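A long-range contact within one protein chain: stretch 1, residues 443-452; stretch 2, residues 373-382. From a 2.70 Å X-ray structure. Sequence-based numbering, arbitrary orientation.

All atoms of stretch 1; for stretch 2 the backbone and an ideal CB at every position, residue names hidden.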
ATOM      1  N   TYR A 443       7.595  13.982  10.829  1.00 71.02           N
ATOM      2  CA  TYR A 443       8.165  12.911  10.023  1.00 70.16           C
ATOM      3  C   TYR A 443       7.022  12.064   9.453  1.00 69.99           C
ATOM      4  O   TYR A 443       5.924  12.044  10.011  1.00 68.48           O
ATOM      5  CB  TYR A 443       9.131  12.078  10.870  1.00 69.66           C
ATOM      6  CG  TYR A 443      10.334  12.824  11.394  1.00 70.54           C
ATOM      7  CD1 TYR A 443      10.250  13.624  12.524  1.00 70.63           C
ATOM      8  CD2 TYR A 443      11.566  12.727  10.766  1.00 70.08           C
ATOM      9  CE1 TYR A 443      11.352  14.313  13.007  1.00 71.05           C
ATOM     10  CE2 TYR A 443      12.680  13.403  11.240  1.00 70.39           C
ATOM     11  CZ  TYR A 443      12.573  14.198  12.365  1.00 70.66           C
ATOM     12  OH  TYR A 443      13.665  14.865  12.832  1.00 70.46           O
ATOM     13  N   PHE A 444       7.289  11.392   8.325  1.00 70.26           N
ATOM     14  CA  PHE A 444       6.341  10.469   7.687  1.00 70.46           C
ATOM     15  C   PHE A 444       7.094   9.284   7.073  1.00 71.19           C
ATOM     16  O   PHE A 444       8.264   9.398   6.711  1.00 70.76           O
ATOM     17  CB  PHE A 444       5.509  11.166   6.608  1.00 70.21           C
ATOM     18  CG  PHE A 444       4.597  12.254   7.117  1.00 70.41           C
ATOM     19  CD1 PHE A 444       3.461  11.945   7.850  1.00 71.04           C
ATOM     20  CD2 PHE A 444       4.873  13.587   6.866  1.00 70.54           C
ATOM     21  CE1 PHE A 444       2.622  12.946   8.315  1.00 71.62           C
ATOM     22  CE2 PHE A 444       4.033  14.588   7.332  1.00 70.86           C
ATOM     23  CZ  PHE A 444       2.909  14.266   8.054  1.00 71.43           C
ATOM     24  N   LYS A 445       6.381   8.158   6.960  1.00 71.55           N
ATOM     25  CA  LYS A 445       6.896   6.902   6.429  1.00 71.93           C
ATOM     26  C   LYS A 445       5.763   6.220   5.652  1.00 71.69           C
ATOM     27  O   LYS A 445       4.598   6.335   6.016  1.00 72.11           O
ATOM     28  CB  LYS A 445       7.428   6.033   7.576  1.00 73.29           C
ATOM     29  CG  LYS A 445       8.057   4.700   7.181  1.00 73.85           C
ATOM     30  CD  LYS A 445       9.071   4.166   8.194  1.00 75.21           C
ATOM     31  CE  LYS A 445       8.443   3.648   9.472  1.00 75.45           C
ATOM     32  NZ  LYS A 445       9.450   3.062  10.391  1.00 76.47           N
ATOM     33  N   ALA A 446       6.121   5.542   4.561  1.00 72.11           N
ATOM     34  CA  ALA A 446       5.176   4.788   3.748  1.00 71.29           C
ATOM     35  C   ALA A 446       5.819   3.453   3.367  1.00 71.48           C
ATOM     36  O   ALA A 446       6.852   3.446   2.716  1.00 72.20           O
ATOM     37  CB  ALA A 446       4.794   5.590   2.529  1.00 71.15           C
ATOM     38  N   GLU A 447       5.209   2.348   3.809  1.00 72.21           N
ATOM     39  CA  GLU A 447       5.700   0.994   3.557  1.00 73.06           C
ATOM     40  C   GLU A 447       4.917   0.382   2.390  1.00 73.15           C
ATOM     41  O   GLU A 447       3.777   0.769   2.128  1.00 73.01           O
ATOM     42  CB  GLU A 447       5.550   0.112   4.798  1.00 73.63           C
ATOM     43  CG  GLU A 447       6.342   0.596   6.002  1.00 74.22           C
ATOM     44  CD  GLU A 447       6.476  -0.431   7.114  1.00 75.64           C
ATOM     45  OE1 GLU A 447       5.427  -0.860   7.647  1.00 75.15           O
ATOM     46  OE2 GLU A 447       7.629  -0.812   7.429  1.00 76.59           O
ATOM     47  N   CYS A 448       5.556  -0.576   1.707  1.00 74.09           N
ATOM     48  CA  CYS A 448       4.986  -1.296   0.567  1.00 74.40           C
ATOM     49  C   CYS A 448       5.326  -2.787   0.678  1.00 74.66           C
ATOM     50  O   CYS A 448       6.503  -3.154   0.777  1.00 75.22           O
ATOM     51  CB  CYS A 448       5.541  -0.784  -0.760  1.00 75.21           C
ATOM     52  SG  CYS A 448       5.040   0.910  -1.183  1.00 76.23           S
ATOM     53  N   ASP A 449       4.289  -3.631   0.661  1.00 75.19           N
ATOM     54  CA  ASP A 449       4.457  -5.078   0.589  1.00 75.68           C
ATOM     55  C   ASP A 449       3.875  -5.558  -0.743  1.00 77.11           C
ATOM     56  O   ASP A 449       2.652  -5.617  -0.910  1.00 77.60           O
ATOM     57  CB  ASP A 449       3.823  -5.809   1.780  1.00 76.28           C
ATOM     58  CG  ASP A 449       4.278  -7.256   1.907  1.00 76.80           C
ATOM     59  OD1 ASP A 449       5.307  -7.594   1.293  1.00 77.81           O
ATOM     60  OD2 ASP A 449       3.607  -8.038   2.607  1.00 78.94           O
ATOM     61  N   PHE A 450       4.776  -5.857  -1.686  1.00 76.01           N
ATOM     62  CA  PHE A 450       4.436  -6.442  -2.976  1.00 76.59           C
ATOM     63  C   PHE A 450       4.615  -7.968  -2.919  1.00 77.72           C
ATOM     64  O   PHE A 450       4.144  -8.666  -3.808  1.00 80.03           O
ATOM     65  CB  PHE A 450       5.275  -5.800  -4.088  1.00 75.71           C
ATOM     66  CG  PHE A 450       5.140  -4.296  -4.189  1.00 74.47           C
ATOM     67  CD1 PHE A 450       3.978  -3.717  -4.683  1.00 74.18           C
ATOM     68  CD2 PHE A 450       6.168  -3.456  -3.785  1.00 73.54           C
ATOM     69  CE1 PHE A 450       3.849  -2.337  -4.775  1.00 73.30           C
ATOM     70  CE2 PHE A 450       6.037  -2.077  -3.879  1.00 72.81           C
ATOM     71  CZ  PHE A 450       4.878  -1.520  -4.371  1.00 72.58           C
ATOM     72  N   ARG A 451       5.268  -8.474  -1.861  1.00 79.67           N
ATOM     73  CA  ARG A 451       5.523  -9.918  -1.677  1.00 81.02           C
ATOM     74  C   ARG A 451       4.281 -10.712  -2.097  1.00 82.12           C
ATOM     75  O   ARG A 451       3.232 -10.602  -1.467  1.00 83.37           O
ATOM     76  CB  ARG A 451       5.859 -10.256  -0.218  1.00 80.43           C
ATOM     77  CG  ARG A 451       7.217  -9.758   0.259  1.00 80.11           C
ATOM     78  CD  ARG A 451       7.532 -10.070   1.717  1.00 80.11           C
ATOM     79  NE  ARG A 451       6.526  -9.564   2.645  1.00 79.41           N
ATOM     80  CZ  ARG A 451       6.789  -8.973   3.805  1.00 78.47           C
ATOM     81  NH1 ARG A 451       8.035  -8.847   4.227  1.00 79.54           N
ATOM     82  NH2 ARG A 451       5.796  -8.497   4.532  1.00 79.31           N
ATOM     83  N   ASN A 452       4.413 -11.496  -3.172  1.00 82.48           N
ATOM     84  CA  ASN A 452       3.329 -12.336  -3.692  1.00 83.55           C
ATOM     85  C   ASN A 452       2.086 -11.466  -3.941  1.00 82.42           C
ATOM     86  O   ASN A 452       0.959 -11.882  -3.684  1.00 83.61           O
ATOM     87  CB  ASN A 452       3.048 -13.526  -2.765  1.00 84.42           C
ATOM     88  CG  ASN A 452       4.182 -14.531  -2.713  1.00 85.14           C
ATOM     89  OD1 ASN A 452       3.955 -15.736  -2.814  1.00 85.98           O
ATOM     90  ND2 ASN A 452       5.408 -14.053  -2.557  1.00 84.09           N
ATOM     91  N   UNK A 373      10.425   5.800  -8.046  1.00 64.48           N
ATOM     92  CA  UNK A 373       9.705   4.532  -8.224  1.00 65.31           C
ATOM     93  C   UNK A 373       9.561   3.849  -6.854  1.00 65.80           C
ATOM     94  O   UNK A 373      10.308   4.148  -5.922  1.00 65.92           O
ATOM     95  CB  UNK A 373      10.433   3.621  -9.214  1.00 65.31           C
ATOM     96  N   UNK A 374       8.572   2.961  -6.728  1.00 66.79           N
ATOM     97  CA  UNK A 374       8.559   1.972  -5.663  1.00 68.29           C
ATOM     98  C   UNK A 374       9.352   0.758  -6.142  1.00 69.26           C
ATOM     99  O   UNK A 374       9.467   0.535  -7.344  1.00 71.11           O
ATOM    100  CB  UNK A 374       7.130   1.588  -5.275  1.00 68.29           C
ATOM    101  N   UNK A 375       9.903  -0.011  -5.203  1.00 70.53           N
ATOM    102  CA  UNK A 375      10.750  -1.142  -5.546  1.00 71.71           C
ATOM    103  C   UNK A 375      10.236  -2.388  -4.824  1.00 74.19           C
ATOM    104  O   UNK A 375       9.635  -2.282  -3.761  1.00 75.30           O
ATOM    105  CB  UNK A 375      12.210  -0.862  -5.183  1.00 71.71           C
ATOM    106  N   UNK A 376      10.488  -3.557  -5.422  1.00 75.20           N
ATOM    107  CA  UNK A 376      10.132  -4.850  -4.842  1.00 76.51           C
ATOM    108  C   UNK A 376      11.361  -5.602  -4.332  1.00 77.44           C
ATOM    109  O   UNK A 376      12.492  -5.240  -4.655  1.00 77.25           O
ATOM    110  CB  UNK A 376       9.392  -5.703  -5.875  1.00 76.51           C
ATOM    111  N   UNK A 377      11.133  -6.662  -3.545  1.00 80.52           N
ATOM    112  CA  UNK A 377       9.808  -7.168  -3.209  1.00 80.08           C
ATOM    113  C   UNK A 377       9.069  -6.354  -2.131  1.00 78.69           C
ATOM    114  O   UNK A 377       7.838  -6.372  -2.094  1.00 77.91           O
ATOM    115  CB  UNK A 377       9.935  -8.620  -2.743  1.00 80.08           C
ATOM    116  N   UNK A 378       9.828  -5.664  -1.269  1.00 78.00           N
ATOM    117  CA  UNK A 378       9.293  -4.729  -0.259  1.00 77.49           C
ATOM    118  C   UNK A 378      10.078  -3.419  -0.349  1.00 76.39           C
ATOM    119  O   UNK A 378      11.196  -3.397  -0.884  1.00 79.93           O
ATOM    120  CB  UNK A 378       9.382  -5.319   1.150  1.00 77.49           C
ATOM    121  N   UNK A 379       9.495  -2.342   0.184  1.00 75.79           N
ATOM    122  CA  UNK A 379      10.206  -1.077   0.313  1.00 74.83           C
ATOM    123  C   UNK A 379       9.538  -0.181   1.363  1.00 73.77           C
ATOM    124  O   UNK A 379       8.434  -0.462   1.863  1.00 74.01           O
ATOM    125  CB  UNK A 379      10.264  -0.361  -1.038  1.00 74.83           C
ATOM    126  N   UNK A 380      10.252   0.899   1.695  1.00 72.84           N
ATOM    127  CA  UNK A 380       9.824   1.875   2.649  1.00 71.32           C
ATOM    128  C   UNK A 380      10.457   3.221   2.284  1.00 70.27           C
ATOM    129  O   UNK A 380      11.674   3.330   2.237  1.00 69.73           O
ATOM    130  CB  UNK A 380      10.191   1.445   4.071  1.00 71.32           C
ATOM    131  N   UNK A 381       9.607   4.220   2.020  1.00 69.42           N
ATOM    132  CA  UNK A 381      10.019   5.615   1.874  1.00 69.16           C
ATOM    133  C   UNK A 381       9.819   6.391   3.165  1.00 68.15           C
ATOM    134  O   UNK A 381       9.060   5.961   4.022  1.00 68.68           O
ATOM    135  CB  UNK A 381       9.242   6.284   0.739  1.00 69.16           C
ATOM    136  N   UNK A 382      10.510   7.533   3.295  1.00 68.26           N
ATOM    137  CA  UNK A 382      10.452   8.386   4.489  1.00 68.37           C
ATOM    138  C   UNK A 382      10.734   9.849   4.131  1.00 68.30           C
ATOM    139  O   UNK A 382      11.355  10.142   3.102  1.00 68.53           O
ATOM    140  CB  UNK A 382      11.452   7.900   5.540  1.00 68.37           C
TER

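Residues 378-382 run antiparallel to strand 443-449, and the backbone alone fixes most of the pairing. Successive CB atoms alternate between the sheet face that carries Lys445, Glu447 and Asp449 and the face that carries Ala446 and Cys448; positions 374-377 form a loop beside Phe450.

At position 373 the ideal CB has nothing of stretch 1 within 5.5 Å, so this contact sets no preference. The residue is Arg373, which makes no contact here.

Position 374 points toward stretch 1, its ideal CB 3.9 Å from Phe450 CZ and 4.6 Å from Cys448 SG. A small or medium side chain, apolar or with a hydroxyl, would suit this ring tip and sulfur. Thr374 is found: its CG2 lies 4.1 Å from Cys448 SG and its OG1 3.7 Å from Phe450 CZ, the hydroxyl being hydrogen-bonded elsewhere in the structure.

At 375 the CB points away, and many residues would do. Ile375 sends its side chain off, leaving its backbone O 3.6 Å from Phe450 CE2, at the ring edge.

The ideal CB of 376 would lie 4.5 Å from Phe450 CD2, so a small residue fits without being demanded; phi/psi of -107/167 does not require glycine. Gly376 sets its CA 4.3 Å from Phe450 CD2.

Position 377 follows a cis peptide, visible in the short distance between successive CA atoms, and its phi is -78°. Both favour proline. Pro377 lays its CB 4.3 Å from Arg451 CG, while its O accepts a hydrogen bond from Phe450 N (3.1 Å).

The CB of 378 points to the Asp449 face, near the Arg451 side chain. Asp449 OD1 already binds Arg451 NE in a salt bridge (2.7 Å), so an added charge is not needed; a compact apolar, beta-branched residue would suit the extended backbone. Val378 packs CG1 3.6 Å from Arg451 CG and over one face of the guanidinium.

Position 379 forms a hydrogen-bonded pair with Cys448: Cys448 N donates to its O (2.9 Å), and its N donates to Cys448 O (3.2 Å). Its CB shares the Cys448 face, where alanine, serine, cysteine or valine are plausible. Cys379 places SG 3.5 Å from Cys448 CB and 4.2 Å from Phe450 CE2, an apolar contact rather than a disulfide.

At 380, opposite Glu447, the ideal CB lies 4.4 Å from Glu447 CG and 5.0 Å from Lys445 CG, so threonine, valine or a longer polar chain could lie along these methylenes. Thr380 brings CG2 3.6 Å from Lys445 CG, while OG1 donates to Cys379 O (2.7 Å).

Position 381 pairs with Ala446 through two hydrogen bonds: the N of 381 donates to Ala446 O (2.9 Å) and Ala446 N donates to the O of 381 (3.0 Å). Alanine or another small residue is conceivable beside Ala446; the deposited Gly381 contributes backbone alone.

The ideal CB of 382 lies 3.7 Å from Phe444 O and 4.7 Å from Lys445 CA, on the Lys445 face, so a small side chain, or one with a hydroxyl, would suit it and several others are possible. Ser382 OG approaches Lys445 CG (3.8 Å) and bonds weakly to Gly381 O (2.9 Å).

Stretch 2, residues 373-382: RTIGPVCTGS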
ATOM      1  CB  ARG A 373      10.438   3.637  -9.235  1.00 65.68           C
ATOM      2  CG  ARG A 373      10.469   4.177 -10.660  1.00 65.81           C
ATOM      3  CD  ARG A 373      11.325   3.334 -11.594  1.00 66.31           C
ATOM      4  NE  ARG A 373      11.322   3.811 -12.976  1.00 66.42           N
ATOM      5  CZ  ARG A 373      12.125   4.756 -13.462  1.00 65.69           C
ATOM      6  NH1 ARG A 373      13.148   5.195 -12.750  1.00 65.69           N
ATOM      7  NH2 ARG A 373      11.896   5.273 -14.655  1.00 65.90           N
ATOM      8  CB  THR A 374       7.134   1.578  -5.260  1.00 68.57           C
ATOM      9  OG1 THR A 374       6.420   1.170  -6.426  1.00 70.09           O
ATOM     10  CG2 THR A 374       6.390   2.700  -4.568  1.00 68.45           C
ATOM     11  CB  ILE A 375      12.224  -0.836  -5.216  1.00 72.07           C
ATOM     12  CG1 ILE A 375      12.475  -0.708  -3.713  1.00 71.69           C
ATOM     13  CG2 ILE A 375      12.683   0.405  -5.965  1.00 72.08           C
ATOM     14  CD1 ILE A 375      13.924  -0.461  -3.354  1.00 72.06           C
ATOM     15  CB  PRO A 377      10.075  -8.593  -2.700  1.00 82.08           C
ATOM     16  CG  PRO A 377      11.454  -8.506  -2.100  1.00 82.38           C
ATOM     17  CD  PRO A 377      12.185  -7.541  -3.009  1.00 82.16           C
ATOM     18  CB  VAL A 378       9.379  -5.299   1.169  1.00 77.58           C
ATOM     19  CG1 VAL A 378       8.586  -6.589   1.314  1.00 78.31           C
ATOM     20  CG2 VAL A 378      10.823  -5.493   1.620  1.00 77.74           C
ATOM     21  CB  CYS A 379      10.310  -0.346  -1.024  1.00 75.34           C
ATOM     22  SG  CYS A 379       8.741   0.319  -1.647  1.00 77.11           S
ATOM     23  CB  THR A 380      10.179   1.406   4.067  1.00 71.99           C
ATOM     24  OG1 THR A 380       9.437   0.210   4.319  1.00 73.85           O
ATOM     25  CG2 THR A 380       9.885   2.439   5.134  1.00 72.23           C
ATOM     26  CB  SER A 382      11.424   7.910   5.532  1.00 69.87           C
ATOM     27  OG  SER A 382      11.143   6.574   5.907  1.00 71.93           O
TER
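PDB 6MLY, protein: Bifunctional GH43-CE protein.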